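Local coordinates for protein putative fimbrium anchoring subunit Fim4B (Bacteroides ovatus, PDB 5CAG) that is probably a lipoprotein that serves as the anchoring subunit of a fimbrium, holding the pilus at the bacterial outer membrane, at residues Val71-Arg82 against Tyr89-Gly97; Ser113-Ile122 against Thr203-Met213. All coordinates share one frame; numbering follows the deposited sequence.

Contact 1: residues Val71-Arg82 against Tyr89-Gly97; sequences VVVYNYNTESIR and YETIEAYTG. With SO4 (sulfate ion), chain I; SO4 (sulfate ion), chain H.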
# COMPACT_ATOMS: atom_id res chain seq x y z
N VAL A 71 14.79 11.00 4.82
CA VAL A 71 13.90 10.66 5.94
C VAL A 71 12.69 9.84 5.47
O VAL A 71 12.21 10.03 4.35
CB VAL A 71 13.43 11.94 6.69
CG1 VAL A 71 12.61 11.60 7.94
CG2 VAL A 71 14.61 12.83 7.07
N VAL A 72 12.19 8.94 6.35
CA VAL A 72 10.96 8.17 6.12
C VAL A 72 10.11 8.21 7.39
O VAL A 72 10.63 8.13 8.50
CB VAL A 72 11.11 6.71 5.61
CG1 VAL A 72 11.73 6.64 4.23
CG2 VAL A 72 11.85 5.83 6.59
N VAL A 73 8.79 8.37 7.22
CA VAL A 73 7.84 8.35 8.32
C VAL A 73 6.67 7.53 7.88
O VAL A 73 6.02 7.88 6.88
CB VAL A 73 7.36 9.73 8.83
CG1 VAL A 73 6.57 9.57 10.12
CG2 VAL A 73 8.53 10.69 9.03
N TYR A 74 6.38 6.44 8.59
CA TYR A 74 5.24 5.62 8.22
C TYR A 74 4.56 5.10 9.50
O TYR A 74 5.19 5.12 10.56
CB TYR A 74 5.67 4.49 7.28
CG TYR A 74 6.58 3.46 7.91
CD1 TYR A 74 6.06 2.36 8.58
CD2 TYR A 74 7.97 3.57 7.82
CE1 TYR A 74 6.90 1.41 9.17
CE2 TYR A 74 8.82 2.64 8.42
CZ TYR A 74 8.27 1.56 9.10
OH TYR A 74 9.08 0.61 9.69
N ASN A 75 3.30 4.68 9.41
CA ASN A 75 2.58 4.13 10.55
C ASN A 75 2.99 2.67 10.75
O ASN A 75 3.00 1.86 9.81
CB ASN A 75 1.08 4.29 10.39
CG ASN A 75 0.51 3.68 9.15
OD1 ASN A 75 0.89 4.00 8.01
ND2 ASN A 75 -0.46 2.80 9.35
N TYR A 76 3.37 2.33 11.99
CA TYR A 76 3.91 1.00 12.23
C TYR A 76 2.87 -0.07 12.37
O TYR A 76 3.10 -1.14 11.81
CB TYR A 76 4.87 0.94 13.44
CG TYR A 76 4.39 1.52 14.75
CD1 TYR A 76 3.59 0.78 15.61
CD2 TYR A 76 4.85 2.76 15.20
CE1 TYR A 76 3.18 1.29 16.84
CE2 TYR A 76 4.49 3.25 16.45
CZ TYR A 76 3.63 2.52 17.26
OH TYR A 76 3.25 2.99 18.50
N ASN A 77 1.78 0.15 13.12
CA ASN A 77 0.85 -0.95 13.38
C ASN A 77 -0.15 -1.17 12.27
O ASN A 77 -1.14 -0.43 12.19
CB ASN A 77 0.11 -0.74 14.70
CG ASN A 77 -0.12 -2.02 15.48
OD1 ASN A 77 0.76 -2.90 15.57
ND2 ASN A 77 -1.29 -2.10 16.11
N THR A 78 0.13 -2.18 11.41
CA THR A 78 -0.70 -2.59 10.27
C THR A 78 -0.87 -4.08 10.25
O THR A 78 0.06 -4.81 10.62
CB THR A 78 -0.17 -2.10 8.89
OG1 THR A 78 1.24 -2.25 8.74
CG2 THR A 78 -0.55 -0.71 8.60
N GLU A 79 -2.04 -4.53 9.77
CA GLU A 79 -2.41 -5.94 9.67
C GLU A 79 -1.70 -6.65 8.52
O GLU A 79 -0.79 -7.46 8.75
CB GLU A 79 -3.95 -6.05 9.47
CG GLU A 79 -4.75 -5.71 10.71
CD GLU A 79 -4.38 -6.54 11.93
OE1 GLU A 79 -4.62 -7.77 11.89
OE2 GLU A 79 -3.80 -5.97 12.88
N SER A 80 -2.16 -6.39 7.31
CA SER A 80 -1.73 -7.00 6.07
C SER A 80 -0.32 -6.59 5.68
O SER A 80 0.45 -7.43 5.18
CB SER A 80 -2.69 -6.62 4.94
OG SER A 80 -4.06 -6.81 5.25
N ILE A 81 -0.00 -5.28 5.87
CA ILE A 81 1.26 -4.67 5.45
C ILE A 81 2.37 -5.06 6.36
O ILE A 81 2.26 -5.00 7.60
CB ILE A 81 1.19 -3.14 5.28
CG1 ILE A 81 0.15 -2.77 4.20
CG2 ILE A 81 2.56 -2.57 4.89
CD1 ILE A 81 -0.19 -1.41 4.16
N ARG A 82 3.46 -5.46 5.72
CA ARG A 82 4.73 -5.83 6.33
C ARG A 82 5.82 -4.91 5.73
O ARG A 82 5.65 -4.37 4.63
CB ARG A 82 5.02 -7.33 6.12
CG ARG A 82 4.00 -8.29 6.74
CD ARG A 82 4.37 -9.75 6.46
NE ARG A 82 3.23 -10.65 6.61
CZ ARG A 82 3.25 -11.95 6.30
NH1 ARG A 82 4.36 -12.51 5.83
NH2 ARG A 82 2.16 -12.70 6.46
N TYR A 89 17.39 3.64 2.75
CA TYR A 89 16.31 4.48 2.22
C TYR A 89 15.85 3.90 0.87
O TYR A 89 14.67 3.62 0.70
CB TYR A 89 16.81 5.94 2.08
CG TYR A 89 15.80 6.97 1.60
CD1 TYR A 89 14.80 7.44 2.44
CD2 TYR A 89 15.93 7.56 0.34
CE1 TYR A 89 13.91 8.43 2.03
CE2 TYR A 89 15.05 8.56 -0.08
CZ TYR A 89 14.04 8.99 0.76
OH TYR A 89 13.15 9.94 0.33
N GLU A 90 16.82 3.60 -0.02
CA GLU A 90 16.59 3.06 -1.37
C GLU A 90 15.96 1.65 -1.38
O GLU A 90 15.47 1.25 -2.44
CB GLU A 90 17.90 3.06 -2.19
CG GLU A 90 18.38 4.45 -2.60
CD GLU A 90 17.66 5.17 -3.74
OE1 GLU A 90 17.63 4.63 -4.87
OE2 GLU A 90 17.18 6.31 -3.52
N THR A 91 15.90 0.93 -0.24
CA THR A 91 15.33 -0.43 -0.22
C THR A 91 14.08 -0.62 0.67
O THR A 91 13.40 -1.64 0.49
CB THR A 91 16.37 -1.46 0.21
OG1 THR A 91 16.91 -1.12 1.48
CG2 THR A 91 17.47 -1.62 -0.79
N ILE A 92 13.79 0.31 1.62
CA ILE A 92 12.65 0.17 2.54
C ILE A 92 11.35 0.12 1.71
O ILE A 92 11.00 1.07 0.99
CB ILE A 92 12.67 1.20 3.71
CG1 ILE A 92 11.56 0.91 4.73
CG2 ILE A 92 12.67 2.65 3.23
CD1 ILE A 92 11.70 1.63 6.08
N GLU A 93 10.72 -1.07 1.74
CA GLU A 93 9.55 -1.47 0.96
C GLU A 93 8.44 -1.98 1.86
O GLU A 93 8.71 -2.67 2.84
CB GLU A 93 10.00 -2.57 -0.04
CG GLU A 93 9.00 -3.17 -1.03
CD GLU A 93 9.51 -4.35 -1.85
OE1 GLU A 93 10.47 -5.02 -1.41
OE2 GLU A 93 8.97 -4.58 -2.96
N ALA A 94 7.20 -1.64 1.53
CA ALA A 94 6.00 -2.11 2.22
C ALA A 94 5.37 -3.16 1.33
O ALA A 94 5.26 -2.95 0.11
CB ALA A 94 5.03 -0.96 2.47
N TYR A 95 5.02 -4.32 1.89
CA TYR A 95 4.48 -5.41 1.09
C TYR A 95 3.41 -6.17 1.86
O TYR A 95 3.24 -5.92 3.05
CB TYR A 95 5.63 -6.37 0.68
CG TYR A 95 6.25 -7.13 1.83
CD1 TYR A 95 7.14 -6.51 2.70
CD2 TYR A 95 5.99 -8.48 2.03
CE1 TYR A 95 7.71 -7.20 3.77
CE2 TYR A 95 6.56 -9.18 3.09
CZ TYR A 95 7.43 -8.55 3.95
OH TYR A 95 7.96 -9.24 5.02
N THR A 96 2.70 -7.09 1.19
CA THR A 96 1.71 -7.93 1.87
C THR A 96 2.09 -9.40 1.79
O THR A 96 2.84 -9.80 0.89
CB THR A 96 0.35 -7.74 1.28
OG1 THR A 96 0.47 -7.76 -0.15
CG2 THR A 96 -0.32 -6.50 1.81
N GLY A 97 1.58 -10.20 2.72
CA GLY A 97 1.87 -11.62 2.70
C GLY A 97 1.10 -12.38 1.63
O GLY A 97 0.11 -11.86 1.10
S SO4 I . -0.95 -11.64 7.42
O1 SO4 I . -0.41 -10.81 6.34
O2 SO4 I . -0.27 -11.26 8.66
O3 SO4 I . -2.39 -11.39 7.57
O4 SO4 I . -0.71 -13.07 7.12
S SO4 H . 3.58 -16.07 5.93
O1 SO4 H . 4.69 -15.40 6.61
O2 SO4 H . 2.70 -16.71 6.93
O3 SO4 H . 2.80 -15.10 5.13
O4 SO4 H . 4.13 -17.09 5.02
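Over one face of the Tyr95 ring lies CB of Arg82, a CH-pi contact in which that carbon stands 3.7 Å from the ring centroid and 23° off the ring normal. Tyr95 CG sits between its own backbone N and carbonyl carbon (chi1 67°), a torsion that swings the ring across the neighbouring strand to receive the arginine chain. Extended from CG to NE, that chain carries the guanidinium past the ring, the two planes 74° apart. Gly97 CA lies over one guanidinium face, while two sulfate ions, probably from the crystallisation liquor, sit at its edge. NH2 of Arg82 reaches O3 of the chain H sulfate at 2.8 Å, NH1 bonds to the same ion, and the bonds to the chain I sulfate are weak.

Farther along, the Tyr89 ring turns its edge to Val71 O, with CE1 3.3 Å from that oxygen, and meets Val72 CG1 obliquely; its hydroxyl is held by Asp123. Ile92 CD1 touches Tyr74 CE2 at 3.8 Å.

Between the strands of this antiparallel beta hairpin, Arg82 and Tyr95 form a hydrogen-bonded pair. Arg82 N donates to Tyr95 O at 2.7 Å, and Tyr95 N returns a bond to Arg82 O at 2.8 Å. On the other side of the strands, Ile81 CG2 rests on Ala94 CB at 3.8 Å.

The chemistry is thus divided: aliphatic and aromatic groups pack in the interior, whereas the arginine runs over a tyrosine face to the exposed end of the contact, where its charge, at least in the crystal, is probably balanced by anions.

Contact 2: residues Ser113-Ile122 against Thr203-Met213; sequences SPDSLYVLNI and TAFKQVKEMTM. With SO4 (sulfate ion), chain D.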
# COMPACT_ATOMS: atom_id res chain seq x y z
N SER A 113 -4.78 -7.77 0.25
CA SER A 113 -4.96 -6.34 -0.07
C SER A 113 -4.34 -5.51 1.05
O SER A 113 -4.44 -5.90 2.22
CB SER A 113 -6.43 -5.95 -0.26
OG SER A 113 -7.33 -7.02 0.00
N PRO A 114 -3.59 -4.44 0.70
CA PRO A 114 -2.91 -3.67 1.74
C PRO A 114 -3.86 -2.83 2.56
O PRO A 114 -4.77 -2.24 2.01
CB PRO A 114 -1.97 -2.79 0.92
CG PRO A 114 -2.62 -2.63 -0.37
CD PRO A 114 -3.27 -3.93 -0.64
N ASP A 115 -3.66 -2.80 3.90
CA ASP A 115 -4.49 -1.96 4.77
C ASP A 115 -3.93 -0.52 4.73
O ASP A 115 -3.08 -0.25 3.88
CB ASP A 115 -4.67 -2.53 6.18
CG ASP A 115 -3.43 -2.89 6.95
OD1 ASP A 115 -2.51 -3.50 6.35
OD2 ASP A 115 -3.43 -2.67 8.18
N SER A 116 -4.45 0.42 5.54
CA SER A 116 -4.03 1.81 5.37
C SER A 116 -2.57 2.07 5.79
O SER A 116 -2.14 1.67 6.86
CB SER A 116 -4.98 2.75 6.09
OG SER A 116 -6.26 2.60 5.49
N LEU A 117 -1.81 2.69 4.86
CA LEU A 117 -0.41 3.10 5.05
C LEU A 117 -0.29 4.59 4.73
O LEU A 117 -0.88 5.07 3.74
CB LEU A 117 0.57 2.27 4.21
CG LEU A 117 2.05 2.51 4.43
CD1 LEU A 117 2.54 1.96 5.78
CD2 LEU A 117 2.81 1.92 3.33
N TYR A 118 0.39 5.31 5.65
CA TYR A 118 0.63 6.75 5.57
C TYR A 118 2.11 6.97 5.51
O TYR A 118 2.84 6.45 6.35
CB TYR A 118 -0.02 7.49 6.73
CG TYR A 118 -1.48 7.15 6.90
CD1 TYR A 118 -2.45 7.71 6.08
CD2 TYR A 118 -1.88 6.22 7.86
CE1 TYR A 118 -3.80 7.38 6.23
CE2 TYR A 118 -3.23 5.86 7.99
CZ TYR A 118 -4.18 6.44 7.18
OH TYR A 118 -5.49 6.08 7.37
N VAL A 119 2.59 7.61 4.46
CA VAL A 119 4.02 7.78 4.27
C VAL A 119 4.38 9.23 4.01
O VAL A 119 3.62 9.99 3.39
CB VAL A 119 4.51 6.85 3.10
CG1 VAL A 119 5.94 7.19 2.64
CG2 VAL A 119 4.44 5.39 3.50
N LEU A 120 5.57 9.60 4.50
CA LEU A 120 6.31 10.81 4.21
C LEU A 120 7.73 10.40 3.89
O LEU A 120 8.34 9.66 4.67
CB LEU A 120 6.27 11.86 5.33
CG LEU A 120 7.28 13.00 5.14
CD1 LEU A 120 6.89 13.90 3.99
CD2 LEU A 120 7.46 13.78 6.39
N ASN A 121 8.25 10.82 2.73
CA ASN A 121 9.64 10.52 2.39
C ASN A 121 10.29 11.75 1.77
O ASN A 121 9.77 12.32 0.79
CB ASN A 121 9.80 9.28 1.51
CG ASN A 121 9.28 9.42 0.11
OD1 ASN A 121 8.07 9.37 -0.15
ND2 ASN A 121 10.21 9.54 -0.81
N ILE A 122 11.37 12.23 2.43
CA ILE A 122 12.16 13.39 2.03
C ILE A 122 13.48 12.85 1.53
O ILE A 122 14.15 12.14 2.28
CB ILE A 122 12.33 14.38 3.21
CG1 ILE A 122 10.98 14.82 3.80
CG2 ILE A 122 13.18 15.57 2.80
CD1 ILE A 122 11.04 15.25 5.25
N THR A 203 -8.01 -2.95 -2.43
CA THR A 203 -7.07 -1.84 -2.32
C THR A 203 -5.75 -2.18 -2.98
O THR A 203 -5.43 -3.36 -3.11
CB THR A 203 -6.80 -1.49 -0.86
OG1 THR A 203 -6.23 -2.63 -0.23
CG2 THR A 203 -8.02 -1.01 -0.12
N ALA A 204 -4.97 -1.16 -3.32
CA ALA A 204 -3.64 -1.28 -3.89
C ALA A 204 -2.84 -0.02 -3.57
O ALA A 204 -3.43 1.01 -3.25
CB ALA A 204 -3.74 -1.48 -5.39
N PHE A 205 -1.51 -0.11 -3.62
CA PHE A 205 -0.68 1.06 -3.39
C PHE A 205 -0.77 2.00 -4.57
O PHE A 205 -1.05 1.56 -5.70
CB PHE A 205 0.79 0.66 -3.14
CG PHE A 205 1.01 -0.02 -1.81
CD1 PHE A 205 0.84 0.67 -0.61
CD2 PHE A 205 1.36 -1.36 -1.75
CE1 PHE A 205 1.02 0.02 0.62
CE2 PHE A 205 1.54 -2.00 -0.51
CZ PHE A 205 1.37 -1.30 0.66
N LYS A 206 -0.57 3.32 -4.31
CA LYS A 206 -0.50 4.37 -5.34
C LYS A 206 0.66 4.03 -6.29
O LYS A 206 1.69 3.50 -5.83
CB LYS A 206 -0.27 5.75 -4.70
CG LYS A 206 -1.50 6.48 -4.24
CD LYS A 206 -1.15 7.90 -3.79
CE LYS A 206 -2.38 8.64 -3.31
NZ LYS A 206 -2.05 9.81 -2.46
N GLN A 207 0.53 4.32 -7.59
CA GLN A 207 1.63 4.03 -8.52
C GLN A 207 2.82 4.94 -8.18
O GLN A 207 3.98 4.51 -8.21
CB GLN A 207 1.19 4.23 -9.97
CG GLN A 207 1.91 3.34 -10.96
CD GLN A 207 1.53 3.73 -12.36
OE1 GLN A 207 2.17 4.58 -12.98
NE2 GLN A 207 0.44 3.16 -12.87
N VAL A 208 2.49 6.20 -7.83
CA VAL A 208 3.44 7.23 -7.43
C VAL A 208 2.83 8.14 -6.38
O VAL A 208 1.66 8.55 -6.51
CB VAL A 208 3.96 8.11 -8.61
CG1 VAL A 208 5.24 8.84 -8.22
CG2 VAL A 208 4.19 7.30 -9.88
N LYS A 209 3.69 8.51 -5.39
CA LYS A 209 3.57 9.55 -4.37
C LYS A 209 2.92 10.79 -5.03
O LYS A 209 3.29 11.19 -6.16
CB LYS A 209 5.01 9.84 -3.84
CG LYS A 209 5.34 11.21 -3.22
CD LYS A 209 6.83 11.31 -2.72
CE LYS A 209 7.10 12.26 -1.56
NZ LYS A 209 6.58 11.81 -0.20
N GLU A 210 1.91 11.35 -4.38
CA GLU A 210 1.19 12.51 -4.89
C GLU A 210 1.61 13.76 -4.11
O GLU A 210 1.34 14.87 -4.58
CB GLU A 210 -0.34 12.29 -4.84
CG GLU A 210 -0.83 11.33 -5.92
CD GLU A 210 -2.31 10.99 -6.05
OE1 GLU A 210 -3.11 11.38 -5.16
OE2 GLU A 210 -2.66 10.28 -7.02
N MSE A 211 2.30 13.61 -2.93
CA MSE A 211 2.69 14.80 -2.16
C MSE A 211 3.69 15.68 -2.95
O MSE A 211 4.59 15.18 -3.64
CB MSE A 211 3.25 14.42 -0.80
CG MSE A 211 3.52 15.62 0.13
SE MSE A 211 4.35 15.09 1.83
CE MSE A 211 2.78 14.40 2.68
N THR A 212 3.46 17.00 -2.88
CA THR A 212 4.28 18.00 -3.51
C THR A 212 5.46 18.31 -2.60
O THR A 212 5.26 18.62 -1.42
CB THR A 212 3.42 19.20 -3.86
OG1 THR A 212 2.60 18.78 -4.94
CG2 THR A 212 4.24 20.44 -4.24
N MSE A 213 6.69 18.19 -3.17
CA MSE A 213 8.01 18.40 -2.56
C MSE A 213 8.57 19.63 -3.22
O MSE A 213 9.10 19.56 -4.34
CB MSE A 213 8.87 17.16 -2.77
CG MSE A 213 8.14 15.85 -2.51
SE MSE A 213 7.40 15.62 -0.70
CE MSE A 213 9.04 15.63 0.41
S SO4 D . -9.55 6.48 6.23
O1 SO4 D . -9.62 5.13 6.82
O2 SO4 D . -9.94 7.48 7.22
O3 SO4 D . -8.19 6.74 5.76
O4 SO4 D . -10.48 6.57 5.11
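In this beta-rich fimbrillin-superfamily protein, the segment leading into and along strand 118-127 packs against the end of strand 197-205 and the irregular chain that follows it. Thr203 OG1 donates a hydrogen bond to Pro114 O at 2.7 Å, lying a little out of the carbonyl plane. With OG1 between the backbone N and the carbonyl carbon (chi1 60°), the hydroxyl faces the proline, whose ring lies alongside the threonine, CD 3.3 Å from Thr203 OG1.

Phe205 comes next. Pro114 CB lies over one face of its ring in a CH-pi contact, 4.1 Å from the centroid and 28° off the normal, and Leu117 CD2 approaches Phe205 CE1 obliquely at 3.8 Å. Ile81 and Val144 also touch the phenylalanine, which therefore has side chains from both the hairpin strand 81-84 and the long strand 134-154 against it. That long strand pairs with both 118-127 and 197-205, placing it between the two partners of this contact in the strand pairing.

Beyond the end of strand 197-205 the grip becomes intermittent. The Lys209 chain, bent at its last torsion (chi4 71°), brings NZ to Asn121 OD1 at 2.9 Å from well above the amide carbonyl plane; a weak bond goes to the backbone O of Asn121. Asn121 ND2 is engaged by Tyr89 OH, so both ends of the amide have partners. Two selenomethionines complete the contact: Met211 SE meets Leu120 CD1 at 3.5 Å, crossing it at a slant, while CE of Met213, folded back by two bends, lies 3.4 Å from Asn121 O and also touches Ile122 CG1.

In the fold
Both segments of contact 1 precede those of contact 2 along the chain, so the two follow in series, yet their centres lie only about 10 Å apart near the middle of the molecule. Strand 67-75 of contact 1 and strand 118-127 of contact 2 are antiparallel neighbours, while the hairpin 81-84/93-96 belongs to a separate four-stranded antiparallel sheet. The turn between strands 67-75 and 81-84, with the residues flanking it, is tied to 115-118: Asp115 accepts from the backbone of Glu79 and Ile81, and Asn75 bonds to Tyr118 N. A small hairpin sheet, a larger beta assembly and the 203-213 segment, remote in sequence, are thereby joined through one central region.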